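Side-chain contacts in 8-demethyl-8-aminoriboflavin-5'-phosphate synthase (Streptomyces davawensis, PDB 5MLD), which replaces the C-8 methyl group of riboflavin-5'-phosphate (FMN) by an amino group from glutamate, a step in making the antibiotic roseoflavin: residues A[70-73]-A[74-77]; A[100-103]-A[104-108]; A[146-149]-A[150-154]. All coordinates share one frame; numbering follows the deposited sequence.

Contact 1: residues A[70-73]-A[74-77]; sequences DEWP and WLLE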
loop_
_atom_site.group_PDB
_atom_site.type_symbol
_atom_site.label_atom_id
_atom_site.label_comp_id
_atom_site.label_asym_id
_atom_site.label_seq_id
_atom_site.Cartn_x
_atom_site.Cartn_y
_atom_site.Cartn_z
ATOM N N ASP A 70 16.219 2.000 -28.679
ATOM C CA ASP A 70 16.046 3.130 -27.772
ATOM C C ASP A 70 17.296 3.222 -26.895
ATOM O O ASP A 70 18.351 2.648 -27.199
ATOM C CB ASP A 70 14.727 2.980 -26.990
ATOM C CG ASP A 70 14.762 1.842 -25.969
ATOM O OD1 ASP A 70 15.740 1.079 -25.941
ATOM O OD2 ASP A 70 13.799 1.710 -25.190
ATOM N N GLU A 71 17.192 3.945 -25.780
ATOM C CA GLU A 71 18.318 4.126 -24.871
ATOM C C GLU A 71 18.272 3.191 -23.668
ATOM O O GLU A 71 19.042 3.386 -22.719
ATOM C CB GLU A 71 18.384 5.569 -24.377
ATOM C CG GLU A 71 18.638 6.599 -25.457
ATOM C CD GLU A 71 18.794 7.978 -24.865
ATOM O OE1 GLU A 71 19.737 8.188 -24.080
ATOM O OE2 GLU A 71 17.950 8.838 -25.146
ATOM N N TRP A 72 17.377 2.212 -23.663
ATOM C CA TRP A 72 17.329 1.297 -22.525
ATOM C C TRP A 72 18.598 0.458 -22.362
ATOM O O TRP A 72 19.063 0.319 -21.218
ATOM C CB TRP A 72 16.086 0.406 -22.622
ATOM C CG TRP A 72 16.035 -0.631 -21.530
ATOM C CD1 TRP A 72 16.031 -1.985 -21.697
ATOM C CD2 TRP A 72 16.009 -0.402 -20.114
ATOM N NE1 TRP A 72 15.972 -2.614 -20.478
ATOM C CE2 TRP A 72 15.968 -1.666 -19.489
ATOM C CE3 TRP A 72 16.014 0.745 -19.312
ATOM C CZ2 TRP A 72 15.933 -1.816 -18.105
ATOM C CZ3 TRP A 72 15.979 0.592 -17.932
ATOM C CH2 TRP A 72 15.935 -0.681 -17.349
ATOM N N PRO A 73 19.193 -0.130 -23.411
ATOM C CA PRO A 73 20.443 -0.887 -23.185
ATOM C C PRO A 73 21.515 -0.069 -22.483
ATOM O O PRO A 73 22.176 -0.568 -21.561
ATOM C CB PRO A 73 20.866 -1.293 -24.605
ATOM C CG PRO A 73 19.567 -1.411 -25.341
ATOM C CD PRO A 73 18.710 -0.279 -24.799
ATOM N N TRP A 74 21.688 1.189 -22.896
ATOM C CA TRP A 74 22.622 2.091 -22.226
ATOM C C TRP A 74 22.303 2.223 -20.735
ATOM O O TRP A 74 23.191 2.091 -19.884
ATOM C CB TRP A 74 22.587 3.456 -22.917
ATOM C CG TRP A 74 23.252 4.567 -22.173
ATOM C CD1 TRP A 74 24.581 4.874 -22.182
ATOM C CD2 TRP A 74 22.616 5.554 -21.334
ATOM N NE1 TRP A 74 24.815 5.979 -21.393
ATOM C CE2 TRP A 74 23.627 6.411 -20.860
ATOM C CE3 TRP A 74 21.297 5.786 -20.939
ATOM C CZ2 TRP A 74 23.360 7.488 -20.009
ATOM C CZ3 TRP A 74 21.034 6.857 -20.092
ATOM C CH2 TRP A 74 22.060 7.692 -19.637
ATOM N N LEU A 75 21.033 2.476 -20.397
ATOM C CA LEU A 75 20.677 2.646 -18.988
ATOM C C LEU A 75 20.771 1.331 -18.220
ATOM O O LEU A 75 21.231 1.317 -17.072
ATOM C CB LEU A 75 19.270 3.239 -18.855
ATOM C CG LEU A 75 18.754 3.521 -17.435
ATOM C CD1 LEU A 75 19.742 4.321 -16.607
ATOM C CD2 LEU A 75 17.384 4.230 -17.472
ATOM N N LEU A 76 20.315 0.227 -18.823
ATOM C CA LEU A 76 20.409 -1.078 -18.167
ATOM C C LEU A 76 21.852 -1.417 -17.833
ATOM O O LEU A 76 22.144 -1.981 -16.768
ATOM C CB LEU A 76 19.801 -2.167 -19.061
ATOM C CG LEU A 76 19.822 -3.601 -18.511
ATOM C CD1 LEU A 76 19.207 -3.657 -17.125
ATOM C CD2 LEU A 76 19.079 -4.561 -19.451
ATOM N N GLU A 77 22.777 -1.072 -18.726
ATOM C CA GLU A 77 24.176 -1.385 -18.463
ATOM C C GLU A 77 24.708 -0.582 -17.281
ATOM O O GLU A 77 25.491 -1.106 -16.484
ATOM C CB GLU A 77 25.022 -1.149 -19.712
ATOM C CG GLU A 77 26.458 -1.641 -19.601
ATOM C CD GLU A 77 26.581 -3.083 -19.098
ATOM O OE1 GLU A 77 27.502 -3.346 -18.296
ATOM O OE2 GLU A 77 25.771 -3.955 -19.495
HETATM O O HOH W 1 20.906 2.120 -25.696
#
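Trp74 meets Glu71 where helix 72-81 begins, with Glu71 in the N-cap position. The indole of Trp74, with CG anti to the backbone N (chi1 167°), presents the edge of its benzene ring to the Glu71 carbonyl, with CE3 3.7 Å from Glu71 O and the oxygen lying in the ring plane. Its amide N donates to a water at 3.1 Å; that water in turn donates to Asp70 O.

Leu75 donates its N-H to the same Glu71 O, with N and O 3.2 Å apart. Its CD2 lies at the rim of the Trp72 indole, near the ring plane and 3.9 Å from CZ3.

Leu76 approaches the same indole from over a face. Its CB stands 4.2 Å from the centroid of the six-membered ring and 23° off the normal, a CH-pi contact; its two methyls diverge, CD1 going to CZ2 and CD2 lying 3.8 Å from NE1. A short, nearly straight bond from Leu76 N to Trp72 O (2.7 Å) fixes the two residues one turn apart. Lys106 makes a cation-pi contact on the opposite face of the indole.

Glu77 closes the turn through the bond from its N to Pro73 O, while its carboxylate leads away.

The first-turn amides are thus provided for by different means: the Asx turn of Asp70 serves Trp72 N through OD1 (3.0 Å), Pro73 has no N-H to offer, and one bound water serves Trp74 N, while the carboxylate of the N-cap residue Glu71 is engaged with His47 and the backbone of Asp48.

Contact 2: residues A[100-103]-A[104-108]; sequences AHVI and LEKLN. With 8DP (8-demethyl-8-aminoriboflavin-5'-phosphate), chain L.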
loop_
_atom_site.group_PDB
_atom_site.type_symbol
_atom_site.label_atom_id
_atom_site.label_comp_id
_atom_site.label_asym_id
_atom_site.label_seq_id
_atom_site.Cartn_x
_atom_site.Cartn_y
_atom_site.Cartn_z
ATOM N N ALA A 100 9.630 6.273 -12.992
ATOM C CA ALA A 100 10.209 5.209 -12.172
ATOM C C ALA A 100 9.526 3.880 -12.461
ATOM O O ALA A 100 10.171 2.822 -12.518
ATOM C CB ALA A 100 10.076 5.573 -10.688
ATOM N N HIS A 101 8.216 3.933 -12.680
ATOM C CA HIS A 101 7.417 2.738 -12.910
ATOM C C HIS A 101 7.838 2.025 -14.195
ATOM O O HIS A 101 7.969 0.793 -14.220
ATOM C CB HIS A 101 5.954 3.182 -12.961
ATOM C CG HIS A 101 4.953 2.104 -12.727
ATOM N ND1 HIS A 101 3.696 2.382 -12.240
ATOM C CD2 HIS A 101 4.994 0.763 -12.928
ATOM C CE1 HIS A 101 3.010 1.260 -12.133
ATOM N NE2 HIS A 101 3.765 0.263 -12.559
ATOM N N VAL A 102 8.051 2.785 -15.277
ATOM C CA VAL A 102 8.520 2.188 -16.531
ATOM C C VAL A 102 9.879 1.527 -16.328
ATOM O O VAL A 102 10.101 0.384 -16.755
ATOM C CB VAL A 102 8.577 3.249 -17.644
ATOM C CG1 VAL A 102 9.245 2.674 -18.888
ATOM C CG2 VAL A 102 7.166 3.709 -17.988
ATOM N N ILE A 103 10.813 2.247 -15.689
ATOM C CA ILE A 103 12.158 1.711 -15.490
ATOM C C ILE A 103 12.084 0.405 -14.724
ATOM O O ILE A 103 12.735 -0.585 -15.085
ATOM C CB ILE A 103 13.068 2.719 -14.759
ATOM C CG1 ILE A 103 13.290 3.975 -15.602
ATOM C CG2 ILE A 103 14.414 2.042 -14.401
ATOM C CD1 ILE A 103 13.617 3.691 -17.047
ATOM N N LEU A 104 11.279 0.381 -13.654
ATOM C CA LEU A 104 11.171 -0.825 -12.842
ATOM C C LEU A 104 10.488 -1.957 -13.609
ATOM O O LEU A 104 10.866 -3.124 -13.471
ATOM C CB LEU A 104 10.430 -0.514 -11.540
ATOM C CG LEU A 104 11.135 0.379 -10.507
ATOM C CD1 LEU A 104 10.173 0.729 -9.388
ATOM C CD2 LEU A 104 12.349 -0.341 -9.947
ATOM N N GLU A 105 9.476 -1.638 -14.420
ATOM C CA GLU A 105 8.869 -2.651 -15.284
ATOM C C GLU A 105 9.907 -3.298 -16.201
ATOM O O GLU A 105 9.945 -4.530 -16.355
ATOM C CB GLU A 105 7.740 -2.034 -16.119
ATOM C CG GLU A 105 6.440 -1.791 -15.362
ATOM C CD GLU A 105 5.449 -0.963 -16.160
ATOM O OE1 GLU A 105 5.869 -0.279 -17.143
ATOM O OE2 GLU A 105 4.238 -1.013 -15.820
ATOM N N LYS A 106 10.737 -2.480 -16.851
ATOM C CA LYS A 106 11.741 -3.032 -17.755
ATOM C C LYS A 106 12.831 -3.776 -16.999
ATOM O O LYS A 106 13.334 -4.806 -17.478
ATOM C CB LYS A 106 12.323 -1.914 -18.607
ATOM C CG LYS A 106 11.247 -1.286 -19.490
ATOM C CD LYS A 106 11.786 -0.164 -20.364
ATOM C CE LYS A 106 12.522 -0.664 -21.609
ATOM N NZ LYS A 106 11.607 -1.151 -22.666
ATOM N N LEU A 107 13.184 -3.291 -15.812
ATOM C CA LEU A 107 14.210 -3.954 -15.020
ATOM C C LEU A 107 13.763 -5.343 -14.576
ATOM O O LEU A 107 14.603 -6.228 -14.373
ATOM C CB LEU A 107 14.574 -3.079 -13.814
ATOM C CG LEU A 107 15.909 -3.330 -13.119
ATOM C CD1 LEU A 107 17.044 -3.260 -14.114
ATOM C CD2 LEU A 107 16.146 -2.338 -11.983
ATOM N N ASN A 108 12.455 -5.569 -14.445
ATOM C CA ASN A 108 11.968 -6.865 -13.978
ATOM C C ASN A 108 12.121 -7.941 -15.041
ATOM O O ASN A 108 11.275 -8.832 -15.166
ATOM C CB ASN A 108 10.508 -6.781 -13.544
ATOM C CG ASN A 108 10.362 -6.624 -12.048
ATOM O OD1 ASN A 108 10.763 -5.611 -11.477
ATOM N ND2 ASN A 108 9.776 -7.629 -11.402
HETATM C C4 8DP L . 0.815 -9.436 -14.977
HETATM C C5 8DP L . 1.939 -10.272 -14.397
HETATM C C8 8DP L . 5.210 -7.870 -15.687
HETATM N N3 8DP L . 4.052 -7.623 -11.735
HETATM C C2 8DP L . -0.714 -9.909 -16.951
HETATM N N2 8DP L . 5.638 -7.941 -17.066
HETATM N N1 8DP L . 2.717 -9.356 -13.459
HETATM C C6 8DP L . 3.739 -8.580 -13.903
HETATM O O6 8DP L . 1.616 -10.179 -17.150
HETATM N N4 8DP L . 1.337 -10.008 -11.709
HETATM C C12 8DP L . 4.417 -7.699 -13.019
HETATM C C13 8DP L . 2.354 -9.255 -12.164
HETATM C C14 8DP L . 3.024 -8.382 -11.296
HETATM C C15 8DP L . 2.603 -8.313 -9.962
HETATM C C16 8DP L . 0.973 -9.922 -10.446
HETATM C C1 8DP L . -0.831 -9.471 -18.427
HETATM C C3 8DP L . 0.650 -9.398 -16.503
HETATM C C7 8DP L . 4.136 -8.656 -15.239
HETATM C C9 8DP L . 5.871 -6.982 -14.793
HETATM O O1 8DP L . -1.961 -9.159 -21.248
HETATM P P1 8DP L . -2.138 -8.028 -20.179
HETATM O O2 8DP L . -1.049 -6.966 -20.372
HETATM O O3 8DP L . -3.567 -7.438 -20.238
HETATM O O4 8DP L . -2.014 -8.636 -18.659
HETATM O O5 8DP L . -1.801 -9.468 -16.195
HETATM O O7 8DP L . 0.018 -8.767 -14.292
HETATM C C10 8DP L . 7.010 -6.140 -15.300
HETATM C C11 8DP L . 5.488 -6.903 -13.474
HETATM O O8 8DP L . 3.225 -7.440 -9.040
HETATM N N5 8DP L . 1.586 -9.097 -9.572
HETATM O O9 8DP L . -0.095 -10.712 -9.953
#
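Helix 98-107 lies against the second subunit, and its His101 and Glu105, one turn apart, face that neighbour together. The Glu105 chain leaves close to the backbone N (chi1 -77°) and runs on extended. Its CG passes 3.2 Å from His101 O, and OE2 then comes to 3.5 Å from His101 NE2. Imidazole and carboxylate planes are 59° apart, and the oxygen reaches the ring obliquely. What the two groups share is a partner: both His101 NE2 and Glu105 OE2 are hydrogen-bonded to Thr92 OG1 of the second subunit. Glu105 OE1 binds Ser98 OG there, and His101 ND1 pairs with its counterpart His101. These bonds hold the two polar ends in place at a buried interface.

In the flavodoxin-like fold this helix comes after strand 84-92 and the short strand 95-96, and before the parallel strand 125-132. The side bearing Leu104, Ile103 and Leu107 is apolar: Leu104 folds back until CG is 3.3 Å from Ala100 O, while Leu107 N bonds to Ile103 O at 2.8 Å. Val102 and Lys106 lie side by side, CG1 to CD 4.1 Å, before bends at chi3 and chi4 carry the Lys106 ammonium to Glu50 O.

At the end of the helix, C10, the ring methyl next to the amino-bearing carbon of a flavin held chiefly by the second subunit, rests 3.5 Å from Glu105 O and 4.0 Å from Asn108 CB.

Contact 3: residues A[146-149]-A[150-154]; sequences LNNL and GRLGY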
loop_
_atom_site.group_PDB
_atom_site.type_symbol
_atom_site.label_atom_id
_atom_site.label_comp_id
_atom_site.label_asym_id
_atom_site.label_seq_id
_atom_site.Cartn_x
_atom_site.Cartn_y
_atom_site.Cartn_z
ATOM N N LEU A 146 11.107 -0.604 -2.546
ATOM C CA LEU A 146 12.197 -1.398 -1.982
ATOM C C LEU A 146 11.859 -2.882 -1.976
ATOM O O LEU A 146 12.757 -3.721 -2.159
ATOM C CB LEU A 146 12.547 -0.899 -0.574
ATOM C CG LEU A 146 13.266 0.455 -0.590
ATOM C CD1 LEU A 146 13.312 1.069 0.790
ATOM C CD2 LEU A 146 14.687 0.320 -1.209
ATOM N N ASN A 147 10.582 -3.222 -1.785
ATOM C CA ASN A 147 10.149 -4.608 -1.947
ATOM C C ASN A 147 10.452 -5.115 -3.354
ATOM O O ASN A 147 10.992 -6.214 -3.527
ATOM C CB ASN A 147 8.649 -4.749 -1.655
ATOM C CG ASN A 147 8.146 -6.186 -1.878
ATOM O OD1 ASN A 147 7.481 -6.499 -2.879
ATOM N ND2 ASN A 147 8.508 -7.067 -0.970
ATOM N N ASN A 148 10.104 -4.332 -4.379
ATOM C CA ASN A 148 10.358 -4.786 -5.744
ATOM C C ASN A 148 11.845 -4.940 -6.018
ATOM O O ASN A 148 12.261 -5.902 -6.675
ATOM C CB ASN A 148 9.756 -3.839 -6.774
ATOM C CG ASN A 148 9.983 -4.337 -8.186
ATOM O OD1 ASN A 148 9.281 -5.235 -8.649
ATOM N ND2 ASN A 148 10.987 -3.790 -8.864
ATOM N N LEU A 149 12.663 -4.001 -5.538
ATOM C CA LEU A 149 14.105 -4.130 -5.748
ATOM C C LEU A 149 14.649 -5.336 -4.998
ATOM O O LEU A 149 15.525 -6.045 -5.509
ATOM C CB LEU A 149 14.817 -2.850 -5.324
ATOM C CG LEU A 149 14.513 -1.644 -6.219
ATOM C CD1 LEU A 149 15.259 -0.417 -5.701
ATOM C CD2 LEU A 149 14.849 -1.934 -7.702
ATOM N N GLY A 150 14.120 -5.583 -3.793
ATOM C CA GLY A 150 14.451 -6.800 -3.061
ATOM C C GLY A 150 14.220 -8.065 -3.867
ATOM O O GLY A 150 15.020 -8.997 -3.802
ATOM N N ARG A 151 13.124 -8.116 -4.645
ATOM C CA ARG A 151 12.844 -9.307 -5.458
ATOM C C ARG A 151 13.919 -9.538 -6.515
ATOM O O ARG A 151 14.161 -10.682 -6.912
ATOM C CB ARG A 151 11.476 -9.195 -6.147
ATOM C CG ARG A 151 10.266 -9.447 -5.252
ATOM C CD ARG A 151 8.940 -9.397 -6.043
ATOM N NE ARG A 151 8.625 -10.630 -6.778
ATOM C CZ ARG A 151 8.895 -10.824 -8.068
ATOM N NH1 ARG A 151 9.496 -9.870 -8.762
ATOM N NH2 ARG A 151 8.571 -11.966 -8.667
ATOM N N LEU A 152 14.578 -8.467 -6.965
ATOM C CA LEU A 152 15.563 -8.533 -8.035
ATOM C C LEU A 152 16.949 -8.924 -7.555
ATOM O O LEU A 152 17.788 -9.322 -8.372
ATOM C CB LEU A 152 15.655 -7.175 -8.748
ATOM C CG LEU A 152 14.385 -6.628 -9.385
ATOM C CD1 LEU A 152 14.685 -5.282 -10.037
ATOM C CD2 LEU A 152 13.806 -7.631 -10.403
ATOM N N GLY A 153 17.234 -8.789 -6.267
ATOM C CA GLY A 153 18.574 -9.091 -5.805
ATOM C C GLY A 153 19.202 -8.039 -4.917
ATOM O O GLY A 153 20.285 -8.275 -4.370
ATOM N N TYR A 154 18.544 -6.886 -4.758
ATOM C CA TYR A 154 19.080 -5.810 -3.935
ATOM C C TYR A 154 18.910 -6.096 -2.452
ATOM O O TYR A 154 17.883 -6.619 -2.013
ATOM C CB TYR A 154 18.395 -4.475 -4.274
ATOM C CG TYR A 154 18.839 -3.914 -5.600
ATOM C CD1 TYR A 154 19.973 -3.115 -5.687
ATOM C CD2 TYR A 154 18.117 -4.177 -6.764
ATOM C CE1 TYR A 154 20.397 -2.613 -6.902
ATOM C CE2 TYR A 154 18.536 -3.675 -7.985
ATOM C CZ TYR A 154 19.684 -2.895 -8.041
ATOM O OH TYR A 154 20.118 -2.397 -9.247
#
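Leu149 O collects the backbone bonds that end helix 138-152: Leu152 N reaches it at 3.0 Å and Tyr154 N at 3.2 Å, from opposite faces of the carbonyl plane, with a weak third from Gly153 N.

The chain reversal brings the Tyr154 ring back against Leu149. Ring atom CD2 lies 3.8 Å from Leu149 CB, and CE2 touches the leucine methyl CD2. Tyr154 CD2 also lies 3.4 Å from Leu149 O, and this oxygen, unlike the leucine carbons, is in the plane of the ring, at its edge; the carbonyl is thus bordered by an aromatic edge as well as gripped by amides. Leu149 CG points opposite to its carbonyl carbon (chi1 -68°), a setting that lets its CD2 also meet Leu152 CD1 at 4.1 Å. One leucine therefore packs on side chains from both sides of the reversal.

Arg151 begins along the helix, its CB 3.4 Å from Asn148 O, then bends at chi3 to bond through NH2 to Ile238 O of the fourth subunit, where it also packs on Tyr240. Gly150 makes backbone hydrogen bonds to the third subunit.

A turn before its end the helix is regular, Gly150 N donating to Leu146 O at 2.8 Å. Gly153, at phi 131°, then reverses the chain, and its N also bonds weakly to Gly150 O. Positive phi and the bonds back into the last turn make this a Schellman motif. Here it turns the chain from helix 138-152 into strand 154-155, completing a beta-alpha-beta unit with the parallel strand 125-132.

In the fold
Helix 98-107 stands between the other two helices: the centre of contact 2 is about 12 Å from those of contacts 1 and 3, which are themselves about 20 Å apart and do not touch. Leu75 CD2 meets Ile103 CD1 at 3.8 Å, joining contact 1 to contact 2. Further on, Leu104 CD2 lies 3.7 Å from Leu149 CD2 of contact 3, so leucine and isoleucine side chains link the three helices. The flavin lies nearest to contact 2, at the subunit interface. The Asn148 side chain of contact 3 is about 6 Å from a bound flavin, whereas that of Trp72 in contact 1 is about 10 Å away.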